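Local coordinates for DNA repair protein PprA (PDB 6MC8) that binds DNA and probably takes part in DNA damage repair and genome segregation, and is associated with filament formation, at residues Val160-Ala165 and Thr183-Glu188; Thr170-Gly175 and Ala191-Arg196; Trp209-Ser214 and Gly235-Ala240. The protein carries 2 engineered substitutions. One frame throughout, in Å; residues are numbered along the deposited sequence.

Interaction 1: Val160-Ala165 and Thr183-Glu188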
ATOM      1  N   VAL A 160     -11.922   9.871  -2.421  1.00 32.03           N
ATOM      2  CA  VAL A 160     -10.560   9.886  -2.939  1.00 34.78           C
ATOM      3  C   VAL A 160      -9.847   8.578  -2.606  1.00 32.27           C
ATOM      4  O   VAL A 160      -9.053   8.068  -3.403  1.00 37.54           O
ATOM      5  CB  VAL A 160      -9.816  11.120  -2.396  1.00 33.90           C
ATOM      6  CG1 VAL A 160      -8.391  11.178  -2.901  1.00 34.27           C
ATOM      7  CG2 VAL A 160     -10.554  12.385  -2.770  1.00 29.30           C
ATOM      8  N   LEU A 161     -10.144   7.997  -1.441  1.00 29.02           N
ATOM      9  CA  LEU A 161      -9.498   6.751  -1.037  1.00 32.98           C
ATOM     10  C   LEU A 161      -9.960   5.574  -1.892  1.00 32.20           C
ATOM     11  O   LEU A 161      -9.177   4.670  -2.198  1.00 27.89           O
ATOM     12  CB  LEU A 161      -9.770   6.480   0.444  1.00 32.12           C
ATOM     13  CG  LEU A 161      -9.121   7.396   1.482  1.00 30.73           C
ATOM     14  CD1 LEU A 161      -9.732   7.161   2.842  1.00 28.69           C
ATOM     15  CD2 LEU A 161      -7.630   7.187   1.541  1.00 29.13           C
ATOM     16  N   ILE A 162     -11.229   5.574  -2.294  1.00 34.76           N
ATOM     17  CA  ILE A 162     -11.748   4.487  -3.119  1.00 34.82           C
ATOM     18  C   ILE A 162     -11.302   4.656  -4.568  1.00 33.35           C
ATOM     19  O   ILE A 162     -10.802   3.713  -5.191  1.00 30.81           O
ATOM     20  CB  ILE A 162     -13.281   4.405  -2.986  1.00 29.81           C
ATOM     21  CG1 ILE A 162     -13.673   3.890  -1.604  1.00 27.49           C
ATOM     22  CG2 ILE A 162     -13.882   3.508  -4.024  1.00 31.32           C
ATOM     23  CD1 ILE A 162     -15.125   4.092  -1.281  1.00 26.28           C
ATOM     24  N   GLU A 163     -11.451   5.864  -5.117  1.00 31.48           N
ATOM     25  CA  GLU A 163     -11.149   6.089  -6.529  1.00 36.38           C
ATOM     26  C   GLU A 163      -9.649   6.094  -6.796  1.00 34.34           C
ATOM     27  O   GLU A 163      -9.174   5.446  -7.735  1.00 31.37           O
ATOM     28  CB  GLU A 163     -11.757   7.409  -7.000  1.00 34.79           C
ATOM     29  CG  GLU A 163     -13.257   7.422  -7.136  1.00 36.69           C
ATOM     30  CD  GLU A 163     -13.782   8.782  -7.535  1.00 34.29           C
ATOM     31  OE1 GLU A 163     -13.003   9.751  -7.501  1.00 36.96           O
ATOM     32  OE2 GLU A 163     -14.966   8.881  -7.898  1.00 39.56           O
ATOM     33  N   ASP A 164      -8.889   6.824  -5.986  1.00 35.50           N
ATOM     34  CA  ASP A 164      -7.539   7.220  -6.348  1.00 36.26           C
ATOM     35  C   ASP A 164      -6.450   6.515  -5.556  1.00 36.28           C
ATOM     36  O   ASP A 164      -5.308   6.466  -6.015  1.00 35.25           O
ATOM     37  CB  ASP A 164      -7.381   8.734  -6.171  1.00 37.74           C
ATOM     38  CG  ASP A 164      -8.312   9.518  -7.058  1.00 42.36           C
ATOM     39  OD1 ASP A 164      -8.618   9.045  -8.167  1.00 45.70           O
ATOM     40  OD2 ASP A 164      -8.762  10.597  -6.630  1.00 42.58           O
ATOM     41  N   ALA A 165      -6.758   5.969  -4.393  1.00 36.35           N
ATOM     42  CA  ALA A 165      -5.699   5.460  -3.544  1.00 30.30           C
ATOM     43  C   ALA A 165      -5.465   3.971  -3.765  1.00 25.92           C
ATOM     44  O   ALA A 165      -6.243   3.266  -4.407  1.00 29.13           O
ATOM     45  CB  ALA A 165      -6.018   5.730  -2.075  1.00 29.40           C
ATOM     46  N   THR A 183     -13.979   0.693   6.422  1.00 28.83           N
ATOM     47  CA  THR A 183     -13.731   0.383   5.022  1.00 27.05           C
ATOM     48  C   THR A 183     -12.231   0.274   4.795  1.00 26.14           C
ATOM     49  O   THR A 183     -11.465   1.098   5.300  1.00 25.41           O
ATOM     50  CB  THR A 183     -14.348   1.471   4.119  1.00 30.63           C
ATOM     51  OG1 THR A 183     -15.774   1.452   4.254  1.00 27.89           O
ATOM     52  CG2 THR A 183     -13.965   1.292   2.655  1.00 24.00           C
ATOM     53  N   TRP A 184     -11.806  -0.752   4.059  1.00 27.60           N
ATOM     54  CA  TRP A 184     -10.391  -0.895   3.766  1.00 21.43           C
ATOM     55  C   TRP A 184     -10.191  -1.525   2.396  1.00 25.04           C
ATOM     56  O   TRP A 184     -11.047  -2.257   1.896  1.00 24.00           O
ATOM     57  CB  TRP A 184      -9.681  -1.711   4.853  1.00 21.10           C
ATOM     58  CG  TRP A 184      -9.982  -3.178   4.900  1.00 23.16           C
ATOM     59  CD1 TRP A 184      -9.197  -4.184   4.432  1.00 18.57           C
ATOM     60  CD2 TRP A 184     -11.159  -3.799   5.424  1.00 25.46           C
ATOM     61  NE1 TRP A 184      -9.793  -5.394   4.655  1.00 23.86           N
ATOM     62  CE2 TRP A 184     -11.004  -5.187   5.259  1.00 26.51           C
ATOM     63  CE3 TRP A 184     -12.330  -3.318   6.016  1.00 26.39           C
ATOM     64  CZ2 TRP A 184     -11.966  -6.100   5.675  1.00 21.31           C
ATOM     65  CZ3 TRP A 184     -13.283  -4.226   6.424  1.00 23.58           C
ATOM     66  CH2 TRP A 184     -13.099  -5.599   6.245  1.00 20.98           C
ATOM     67  N   ARG A 185      -9.052  -1.206   1.788  1.00 22.76           N
ATOM     68  CA  ARG A 185      -8.590  -1.832   0.558  1.00 26.48           C
ATOM     69  C   ARG A 185      -7.289  -2.573   0.831  1.00 24.36           C
ATOM     70  O   ARG A 185      -6.397  -2.040   1.493  1.00 24.56           O
ATOM     71  CB  ARG A 185      -8.386  -0.800  -0.562  1.00 30.45           C
ATOM     72  CG  ARG A 185      -7.786  -1.390  -1.837  1.00 28.80           C
ATOM     73  CD  ARG A 185      -7.657  -0.409  -2.980  1.00 26.15           C
ATOM     74  NE  ARG A 185      -8.946  -0.099  -3.575  1.00 29.88           N
ATOM     75  CZ  ARG A 185      -9.501   1.101  -3.566  1.00 30.36           C
ATOM     76  NH1 ARG A 185      -8.869   2.114  -3.001  1.00 36.57           N
ATOM     77  NH2 ARG A 185     -10.681   1.289  -4.130  1.00 28.91           N
ATOM     78  N   GLN A 186      -7.195  -3.806   0.343  1.00 24.97           N
ATOM     79  CA  GLN A 186      -5.951  -4.563   0.361  1.00 28.66           C
ATOM     80  C   GLN A 186      -5.720  -5.109  -1.039  1.00 27.13           C
ATOM     81  O   GLN A 186      -6.371  -6.074  -1.448  1.00 30.76           O
ATOM     82  CB  GLN A 186      -5.986  -5.688   1.390  1.00 24.57           C
ATOM     83  CG  GLN A 186      -4.648  -6.365   1.564  1.00 27.38           C
ATOM     84  CD  GLN A 186      -4.680  -7.446   2.607  1.00 45.08           C
ATOM     85  OE1 GLN A 186      -5.732  -7.761   3.156  1.00 53.74           O
ATOM     86  NE2 GLN A 186      -3.523  -8.017   2.902  1.00 58.43           N
ATOM     87  N   GLY A 187      -4.798  -4.491  -1.770  1.00 27.29           N
ATOM     88  CA  GLY A 187      -4.531  -4.878  -3.137  1.00 25.74           C
ATOM     89  C   GLY A 187      -5.622  -4.437  -4.085  1.00 28.78           C
ATOM     90  O   GLY A 187      -5.845  -3.240  -4.272  1.00 34.84           O
ATOM     91  N   GLU A 188      -6.310  -5.396  -4.693  1.00 29.82           N
ATOM     92  CA  GLU A 188      -7.415  -5.108  -5.593  1.00 36.32           C
ATOM     93  C   GLU A 188      -8.767  -5.223  -4.911  1.00 31.94           C
ATOM     94  O   GLU A 188      -9.790  -4.957  -5.545  1.00 31.47           O
ATOM     95  CB  GLU A 188      -7.367  -6.045  -6.802  1.00 40.50           C
ATOM     96  CG  GLU A 188      -6.124  -5.892  -7.658  1.00 44.81           C
ATOM     97  CD  GLU A 188      -6.045  -4.549  -8.344  1.00 55.57           C
ATOM     98  OE1 GLU A 188      -7.104  -4.002  -8.714  1.00 52.21           O
ATOM     99  OE2 GLU A 188      -4.919  -4.035  -8.507  1.00 63.49           O
TER

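Interaction 2: Thr170-Gly175 and Ala191-Arg196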
ATOM      1  N   THR A 170      -9.896   2.486   7.146  1.00 26.39           N
ATOM      2  CA  THR A 170     -10.515   3.471   8.056  1.00 27.59           C
ATOM      3  C   THR A 170     -10.654   2.885   9.455  1.00 28.18           C
ATOM      4  O   THR A 170     -10.628   1.678   9.633  1.00 26.82           O
ATOM      5  CB  THR A 170     -11.843   4.039   7.569  1.00 22.69           C
ATOM      6  OG1 THR A 170     -12.838   3.044   7.658  1.00 28.06           O
ATOM      7  CG2 THR A 170     -11.813   4.510   6.146  1.00 26.77           C
ATOM      8  N   HIS A 171     -10.744   3.789  10.416  1.00 26.16           N
ATOM      9  CA  HIS A 171     -11.048   3.509  11.832  1.00 24.04           C
ATOM     10  C   HIS A 171     -12.557   3.323  11.940  1.00 28.84           C
ATOM     11  O   HIS A 171     -13.288   3.641  11.041  1.00 30.38           O
ATOM     12  CB  HIS A 171     -10.650   4.681  12.739  1.00 31.88           C
ATOM     13  CG  HIS A 171      -9.241   4.758  13.226  1.00 31.17           C
ATOM     14  ND1 HIS A 171      -8.706   3.865  14.082  1.00 30.70           N
ATOM     15  CD2 HIS A 171      -8.292   5.684  13.049  1.00 27.61           C
ATOM     16  CE1 HIS A 171      -7.482   4.205  14.352  1.00 26.20           C
ATOM     17  NE2 HIS A 171      -7.210   5.291  13.742  1.00 23.24           N
ATOM     18  N   TRP A 172     -13.021   2.846  13.068  1.00 30.59           N
ATOM     19  CA  TRP A 172     -14.450   2.682  13.279  1.00 25.22           C
ATOM     20  C   TRP A 172     -15.152   4.034  13.243  1.00 24.76           C
ATOM     21  O   TRP A 172     -14.668   5.021  13.799  1.00 32.71           O
ATOM     22  CB  TRP A 172     -14.723   2.005  14.619  1.00 25.65           C
ATOM     23  CG  TRP A 172     -14.304   0.578  14.729  1.00 26.18           C
ATOM     24  CD1 TRP A 172     -13.242   0.087  15.418  1.00 30.03           C
ATOM     25  CD2 TRP A 172     -14.939  -0.547  14.122  1.00 22.42           C
ATOM     26  NE1 TRP A 172     -13.183  -1.273  15.294  1.00 25.58           N
ATOM     27  CE2 TRP A 172     -14.214  -1.688  14.497  1.00 24.53           C
ATOM     28  CE3 TRP A 172     -16.053  -0.699  13.296  1.00 23.73           C
ATOM     29  CZ2 TRP A 172     -14.570  -2.963  14.084  1.00 22.41           C
ATOM     30  CZ3 TRP A 172     -16.397  -1.958  12.883  1.00 25.68           C
ATOM     31  CH2 TRP A 172     -15.659  -3.077  13.275  1.00 23.14           C
ATOM     32  N   THR A 173     -16.294   4.076  12.568  1.00 23.28           N
ATOM     33  CA  THR A 173     -17.146   5.248  12.549  1.00 28.02           C
ATOM     34  C   THR A 173     -18.579   4.780  12.778  1.00 28.90           C
ATOM     35  O   THR A 173     -18.909   3.635  12.449  1.00 30.74           O
ATOM     36  CB  THR A 173     -16.985   6.036  11.221  1.00 26.70           C
ATOM     37  OG1 THR A 173     -17.668   7.292  11.289  1.00 41.13           O
ATOM     38  CG2 THR A 173     -17.494   5.275  10.034  1.00 24.04           C
ATOM     39  N   PRO A 174     -19.420   5.589  13.426  1.00 33.17           N
ATOM     40  CA  PRO A 174     -20.783   5.133  13.736  1.00 31.44           C
ATOM     41  C   PRO A 174     -21.638   5.006  12.485  1.00 27.76           C
ATOM     42  O   PRO A 174     -21.647   5.887  11.626  1.00 32.61           O
ATOM     43  CB  PRO A 174     -21.314   6.225  14.669  1.00 31.94           C
ATOM     44  CG  PRO A 174     -20.115   6.854  15.234  1.00 30.46           C
ATOM     45  CD  PRO A 174     -19.094   6.825  14.156  1.00 27.31           C
ATOM     46  N   GLY A 175     -22.389   3.915  12.439  1.00 24.76           N
ATOM     47  CA  GLY A 175     -23.351   3.651  11.367  1.00 28.31           C
ATOM     48  C   GLY A 175     -24.807   3.653  11.807  1.00 31.99           C
ATOM     49  O   GLY A 175     -25.608   3.349  10.973  1.00 39.45           O
ATOM     50  N   ALA A 191     -13.167  -3.589   0.706  1.00 22.07           N
ATOM     51  CA  ALA A 191     -13.950  -4.305   1.696  1.00 25.76           C
ATOM     52  C   ALA A 191     -14.548  -3.342   2.707  1.00 25.11           C
ATOM     53  O   ALA A 191     -13.992  -2.274   2.968  1.00 27.39           O
ATOM     54  CB  ALA A 191     -13.101  -5.347   2.401  1.00 20.59           C
ATOM     55  N   VAL A 192     -15.687  -3.728   3.270  1.00 23.97           N
ATOM     56  CA  VAL A 192     -16.376  -2.936   4.278  1.00 26.76           C
ATOM     57  C   VAL A 192     -16.950  -3.884   5.328  1.00 25.18           C
ATOM     58  O   VAL A 192     -17.476  -4.953   4.998  1.00 25.66           O
ATOM     59  CB  VAL A 192     -17.454  -2.024   3.645  1.00 22.64           C
ATOM     60  CG1 VAL A 192     -18.469  -2.805   2.848  1.00 22.81           C
ATOM     61  CG2 VAL A 192     -18.149  -1.177   4.692  1.00 30.07           C
ATOM     62  N   GLU A 193     -16.775  -3.527   6.597  1.00 27.38           N
ATOM     63  CA  GLU A 193     -17.287  -4.291   7.721  1.00 19.36           C
ATOM     64  C   GLU A 193     -18.372  -3.476   8.402  1.00 23.42           C
ATOM     65  O   GLU A 193     -18.220  -2.267   8.576  1.00 23.69           O
ATOM     66  CB  GLU A 193     -16.173  -4.626   8.715  1.00 18.02           C
ATOM     67  CG  GLU A 193     -16.616  -5.466   9.898  1.00 18.22           C
ATOM     68  CD  GLU A 193     -15.495  -5.754  10.861  1.00 22.17           C
ATOM     69  OE1 GLU A 193     -14.373  -5.270  10.633  1.00 27.40           O
ATOM     70  OE2 GLU A 193     -15.732  -6.468  11.850  1.00 21.86           O
ATOM     71  N   VAL A 194     -19.466  -4.133   8.762  1.00 23.15           N
ATOM     72  CA  VAL A 194     -20.541  -3.541   9.546  1.00 20.17           C
ATOM     73  C   VAL A 194     -20.694  -4.369  10.812  1.00 22.66           C
ATOM     74  O   VAL A 194     -20.920  -5.579  10.741  1.00 24.68           O
ATOM     75  CB  VAL A 194     -21.849  -3.483   8.740  1.00 25.03           C
ATOM     76  CG1 VAL A 194     -23.008  -3.165   9.625  1.00 27.77           C
ATOM     77  CG2 VAL A 194     -21.743  -2.434   7.662  1.00 27.19           C
ATOM     78  N   HIS A 195     -20.570  -3.720  11.965  1.00 24.25           N
ATOM     79  CA  HIS A 195     -20.424  -4.402  13.244  1.00 21.09           C
ATOM     80  C   HIS A 195     -21.444  -3.906  14.256  1.00 23.68           C
ATOM     81  O   HIS A 195     -21.512  -2.709  14.538  1.00 24.54           O
ATOM     82  CB  HIS A 195     -19.020  -4.190  13.793  1.00 20.42           C
ATOM     83  CG  HIS A 195     -18.783  -4.824  15.124  1.00 24.76           C
ATOM     84  ND1 HIS A 195     -18.573  -6.174  15.279  1.00 19.80           N
ATOM     85  CD2 HIS A 195     -18.715  -4.287  16.363  1.00 23.00           C
ATOM     86  CE1 HIS A 195     -18.385  -6.443  16.558  1.00 22.98           C
ATOM     87  NE2 HIS A 195     -18.470  -5.316  17.237  1.00 24.15           N
ATOM     88  N   ARG A 196     -22.215  -4.831  14.815  1.00 25.46           N
ATOM     89  CA  ARG A 196     -23.040  -4.566  15.992  1.00 25.48           C
ATOM     90  C   ARG A 196     -22.617  -5.562  17.061  1.00 27.10           C
ATOM     91  O   ARG A 196     -22.659  -6.782  16.805  1.00 22.82           O
ATOM     92  CB  ARG A 196     -24.530  -4.686  15.699  1.00 25.06           C
ATOM     93  CG  ARG A 196     -25.386  -4.247  16.873  1.00 29.52           C
ATOM     94  CD  ARG A 196     -26.863  -4.467  16.650  1.00 21.04           C
ATOM     95  NE  ARG A 196     -27.403  -3.652  15.575  1.00 25.67           N
ATOM     96  CZ  ARG A 196     -27.861  -4.147  14.435  1.00 23.79           C
ATOM     97  NH1 ARG A 196     -27.835  -5.451  14.227  1.00 23.19           N
ATOM     98  NH2 ARG A 196     -28.341  -3.340  13.507  1.00 31.23           N
TER

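Interaction 3: Trp209-Ser214 and Gly235-Ala240. Engineered in segment 209-214: Lys210 (natural residue Asp).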
ATOM      1  N   TRP A 209     -35.709 -13.649  26.016  1.00 35.04           N
ATOM      2  CA  TRP A 209     -36.799 -12.679  26.055  1.00 34.15           C
ATOM      3  C   TRP A 209     -37.889 -13.023  25.052  1.00 39.94           C
ATOM      4  O   TRP A 209     -39.071 -12.776  25.307  1.00 43.65           O
ATOM      5  CB  TRP A 209     -36.258 -11.269  25.804  1.00 36.68           C
ATOM      6  CG  TRP A 209     -37.320 -10.206  25.632  1.00 51.58           C
ATOM      7  CD1 TRP A 209     -37.692  -9.617  24.463  1.00 51.62           C
ATOM      8  CD2 TRP A 209     -38.145  -9.621  26.651  1.00 51.33           C
ATOM      9  NE1 TRP A 209     -38.688  -8.701  24.685  1.00 54.46           N
ATOM     10  CE2 TRP A 209     -38.985  -8.686  26.022  1.00 54.35           C
ATOM     11  CE3 TRP A 209     -38.255  -9.798  28.032  1.00 50.51           C
ATOM     12  CZ2 TRP A 209     -39.920  -7.927  26.729  1.00 62.32           C
ATOM     13  CZ3 TRP A 209     -39.180  -9.047  28.730  1.00 57.86           C
ATOM     14  CH2 TRP A 209     -40.000  -8.124  28.079  1.00 60.25           C
ATOM     15  N   LYS A 210     -37.515 -13.611  23.914  1.00 37.33           N
ATOM     16  CA  LYS A 210     -38.504 -13.956  22.899  1.00 37.88           C
ATOM     17  C   LYS A 210     -39.376 -15.124  23.346  1.00 37.34           C
ATOM     18  O   LYS A 210     -40.579 -15.153  23.063  1.00 40.09           O
ATOM     19  CB  LYS A 210     -37.805 -14.272  21.578  1.00 31.28           C
ATOM     20  CG  LYS A 210     -38.753 -14.555  20.437  1.00 35.88           C
ATOM     21  CD  LYS A 210     -38.032 -14.852  19.143  1.00 45.50           C
ATOM     22  CE  LYS A 210     -39.030 -15.097  18.029  1.00 41.08           C
ATOM     23  NZ  LYS A 210     -39.804 -16.342  18.272  1.00 32.34           N
ATOM     24  N   VAL A 211     -38.792 -16.088  24.059  1.00 33.12           N
ATOM     25  CA  VAL A 211     -39.561 -17.237  24.525  1.00 35.83           C
ATOM     26  C   VAL A 211     -40.493 -16.829  25.661  1.00 36.54           C
ATOM     27  O   VAL A 211     -41.662 -17.229  25.700  1.00 35.34           O
ATOM     28  CB  VAL A 211     -38.614 -18.378  24.946  1.00 32.79           C
ATOM     29  CG1 VAL A 211     -39.388 -19.549  25.513  1.00 30.61           C
ATOM     30  CG2 VAL A 211     -37.794 -18.836  23.774  1.00 24.50           C
ATOM     31  N   ILE A 212     -39.996 -15.993  26.578  1.00 38.45           N
ATOM     32  CA  ILE A 212     -40.761 -15.597  27.760  1.00 36.25           C
ATOM     33  C   ILE A 212     -41.930 -14.693  27.377  1.00 38.74           C
ATOM     34  O   ILE A 212     -43.040 -14.839  27.903  1.00 40.86           O
ATOM     35  CB  ILE A 212     -39.822 -14.942  28.793  1.00 33.06           C
ATOM     36  CG1 ILE A 212     -38.889 -15.997  29.379  1.00 32.58           C
ATOM     37  CG2 ILE A 212     -40.584 -14.259  29.910  1.00 37.03           C
ATOM     38  CD1 ILE A 212     -37.771 -15.428  30.191  1.00 34.94           C
ATOM     39  N   THR A 213     -41.715 -13.782  26.426  1.00 43.11           N
ATOM     40  CA  THR A 213     -42.779 -12.871  26.010  1.00 45.02           C
ATOM     41  C   THR A 213     -43.859 -13.610  25.222  1.00 37.74           C
ATOM     42  O   THR A 213     -45.029 -13.212  25.242  1.00 41.17           O
ATOM     43  CB  THR A 213     -42.173 -11.721  25.195  1.00 46.48           C
ATOM     44  OG1 THR A 213     -41.071 -11.169  25.920  1.00 47.02           O
ATOM     45  CG2 THR A 213     -43.171 -10.598  24.968  1.00 38.90           C
ATOM     46  N   SER A 214     -43.500 -14.718  24.583  1.00 36.95           N
ATOM     47  CA  SER A 214     -44.442 -15.536  23.835  1.00 42.65           C
ATOM     48  C   SER A 214     -45.122 -16.603  24.691  1.00 38.04           C
ATOM     49  O   SER A 214     -45.790 -17.481  24.142  1.00 38.89           O
ATOM     50  CB  SER A 214     -43.734 -16.193  22.650  1.00 38.15           C
ATOM     51  OG  SER A 214     -44.621 -17.020  21.921  1.00 57.18           O
ATOM     52  N   GLY A 235     -31.010 -18.036  32.679  1.00 28.18           N
ATOM     53  CA  GLY A 235     -31.091 -18.945  33.809  1.00 27.67           C
ATOM     54  C   GLY A 235     -32.502 -19.108  34.339  1.00 31.91           C
ATOM     55  O   GLY A 235     -32.828 -20.121  34.959  1.00 38.04           O
ATOM     56  N   ALA A 236     -33.355 -18.111  34.110  1.00 31.42           N
ATOM     57  CA  ALA A 236     -34.761 -18.260  34.455  1.00 30.50           C
ATOM     58  C   ALA A 236     -35.460 -19.186  33.473  1.00 34.14           C
ATOM     59  O   ALA A 236     -36.308 -19.995  33.862  1.00 36.93           O
ATOM     60  CB  ALA A 236     -35.443 -16.895  34.491  1.00 28.52           C
ATOM     61  N   LEU A 237     -35.105 -19.086  32.192  1.00 32.53           N
ATOM     62  CA  LEU A 237     -35.713 -19.944  31.183  1.00 31.29           C
ATOM     63  C   LEU A 237     -35.166 -21.363  31.268  1.00 30.91           C
ATOM     64  O   LEU A 237     -35.880 -22.331  30.984  1.00 32.96           O
ATOM     65  CB  LEU A 237     -35.492 -19.348  29.795  1.00 30.79           C
ATOM     66  CG  LEU A 237     -36.165 -20.037  28.615  1.00 32.54           C
ATOM     67  CD1 LEU A 237     -37.660 -20.058  28.815  1.00 35.60           C
ATOM     68  CD2 LEU A 237     -35.821 -19.312  27.338  1.00 34.09           C
ATOM     69  N   LEU A 238     -33.907 -21.511  31.686  1.00 25.85           N
ATOM     70  CA  LEU A 238     -33.363 -22.837  31.948  1.00 28.93           C
ATOM     71  C   LEU A 238     -33.931 -23.457  33.218  1.00 29.39           C
ATOM     72  O   LEU A 238     -33.769 -24.662  33.427  1.00 32.40           O
ATOM     73  CB  LEU A 238     -31.838 -22.785  32.043  1.00 24.96           C
ATOM     74  CG  LEU A 238     -31.052 -22.516  30.764  1.00 23.89           C
ATOM     75  CD1 LEU A 238     -29.588 -22.328  31.081  1.00 20.21           C
ATOM     76  CD2 LEU A 238     -31.243 -23.630  29.763  1.00 25.14           C
ATOM     77  N   GLY A 239     -34.578 -22.664  34.072  1.00 31.33           N
ATOM     78  CA  GLY A 239     -35.239 -23.222  35.233  1.00 29.67           C
ATOM     79  C   GLY A 239     -36.535 -23.928  34.898  1.00 32.07           C
ATOM     80  O   GLY A 239     -37.004 -24.767  35.668  1.00 34.27           O
ATOM     81  N   ALA A 240     -37.129 -23.603  33.756  1.00 29.48           N
ATOM     82  CA  ALA A 240     -38.337 -24.264  33.291  1.00 29.52           C
ATOM     83  C   ALA A 240     -38.047 -25.473  32.417  1.00 30.43           C
ATOM     84  O   ALA A 240     -38.987 -26.100  31.922  1.00 33.68           O
ATOM     85  CB  ALA A 240     -39.220 -23.276  32.528  1.00 30.91           C
TER

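Interaction 1: Val160-Ala165 and Thr183-Glu188
Arg185 reaches from strand 179-186 to the last turn of helix 156-163, a buried polar contact between an arginine and main-chain oxygens. The oxygens belong to Leu161 and Ile162. The nearest CA pair across the contact is Ile162 and Arg185, 8.0 Å apart. The arginine chain is extended as far as CD and then bends about the CG-CD bond (chi3 -73°), which turns the guanidinium edge to the helix end. Arg185 NH1 donates to Leu161 O at 2.7 Å, with the oxygen almost in the guanidinium plane. Arg185 NH2 donates to Ile162 O at 2.6 Å. This second bond uses a lone pair of the oxygen, but the acceptor is tilted 31° from the guanidinium plane. Both N-H...O angles are well short of straight. Ile162 CG2 packs against Arg185 NH2 at 3.9 Å, and the two side chains cross at about a right angle. Arg185 NH2 also donates to Gly271 O, so two oxygens from separate parts of the chain hold that nitrogen. The helix end and what follows face the second subunit: Val160 packs on Val160 of that chain, and Ala165 on its Leu161. The partial negative charge of these carbonyl oxygens of Leu161 and Ile162 probably favours the positive guanidinium. The arginine holds two main-chain oxygens in the last helix turn, joining it to the antiparallel sheet beside the dimer interface.

Interaction 2: Thr170-Gly175 and Ala191-Arg196
Strands 168-176 and 189-195 run in the same direction with strand 179-186 between them. Trp172 sits in the irregular part of the first, just before extended residues 173-175. The backbones therefore do not pair directly: Trp172 CA is 9.3 Å from His195 CA. Side chains bridge the gap. Trp172 brings the outer atoms of its six-membered ring across. Its CH2 lies 3.6 Å from Glu193 CD and its CZ3 3.6 Å from His195 CB. Glu193 is extended from its strand (chi1 -178°), which lifts the carboxylate to the indole. The carboxylate and indole planes are 61° apart, and both carboxylate oxygens come about as close to CH2 as each other. The His195 ring is an oblique neighbour of the indole, with centroids 5.4 Å apart and planes at 47°. The polar ends have other partners. Glu193 forms a salt bridge with Arg182 of the intervening strand and a hydrogen bond with Ser261, which also bonds to His195 ND1. Trp172 NE1 bonds to Ser138 O. The chemistry is therefore mixed: the indole packs by van der Waals contact against a carboxylate whose charge is probably balanced by Arg182, and no hydrogen bond joins the two segments.

Interaction 3: Trp209-Ser214 and Gly235-Ala240
Val211 and Ile212 of helix 200-213 pack on Leu237 of helix 218-237, in an apolar contact without hydrogen bonds between the segments. The first segment begins with Trp209, which points away from Leu237. One face of its ring lies under Thr213 OG1, 3.2 Å above the plane and over the centre. Lys210, an engineered residue, also points away. Val211 is the first residue to touch. Its CG1 is anti to the backbone N (chi1 177°) and reaches Leu237 CD1 at 3.8 Å. Val211 CB lies 3.8 Å from Leu237 CD2, and the two side chains cross at about a right angle. Both methyls of the leucine thus bear on the valine. Ile212 comes next. Its CG1 approaches Leu237 CD1 at 4.3 Å, and its CA is 7.5 Å from Leu237 CA. Thr213 turns back to its own helix: Thr213 OG1 donates to Trp209 O at 2.6 Å, and Thr213 N donates to the same oxygen. Ser214 is the first residue to leave the helical conformation. On the other side, Leu237 projects from near the end of its helix. Met233 on the same helix touches both Trp209 and Ile212. The long helix 274-304 completes the surroundings, with Ala300 against Val211, Thr296 against Lys210 and Leu303 against Leu237. The contact thus lies where three helices meet.

Interactions 1 and 2 share the four-stranded antiparallel sheet, and their centres are 15 Å apart. Their segments alternate along the chain. They touch directly through strand 179-186, which lies between strands 168-176 and 189-195. Interaction 1 joins the sheet to helix 156-163 at the dimer interface, while interaction 2 spans the intervening strand. Interaction 3 follows both in sequence and joins two helices. Its centre is about 33 Å from that of interaction 2 and about 47 Å from that of interaction 1, on the opposite side of the chain's centre from the latter. Helix 274-304 reaches all three interactions, so it runs from the sheet to the helical end of this elongated subunit.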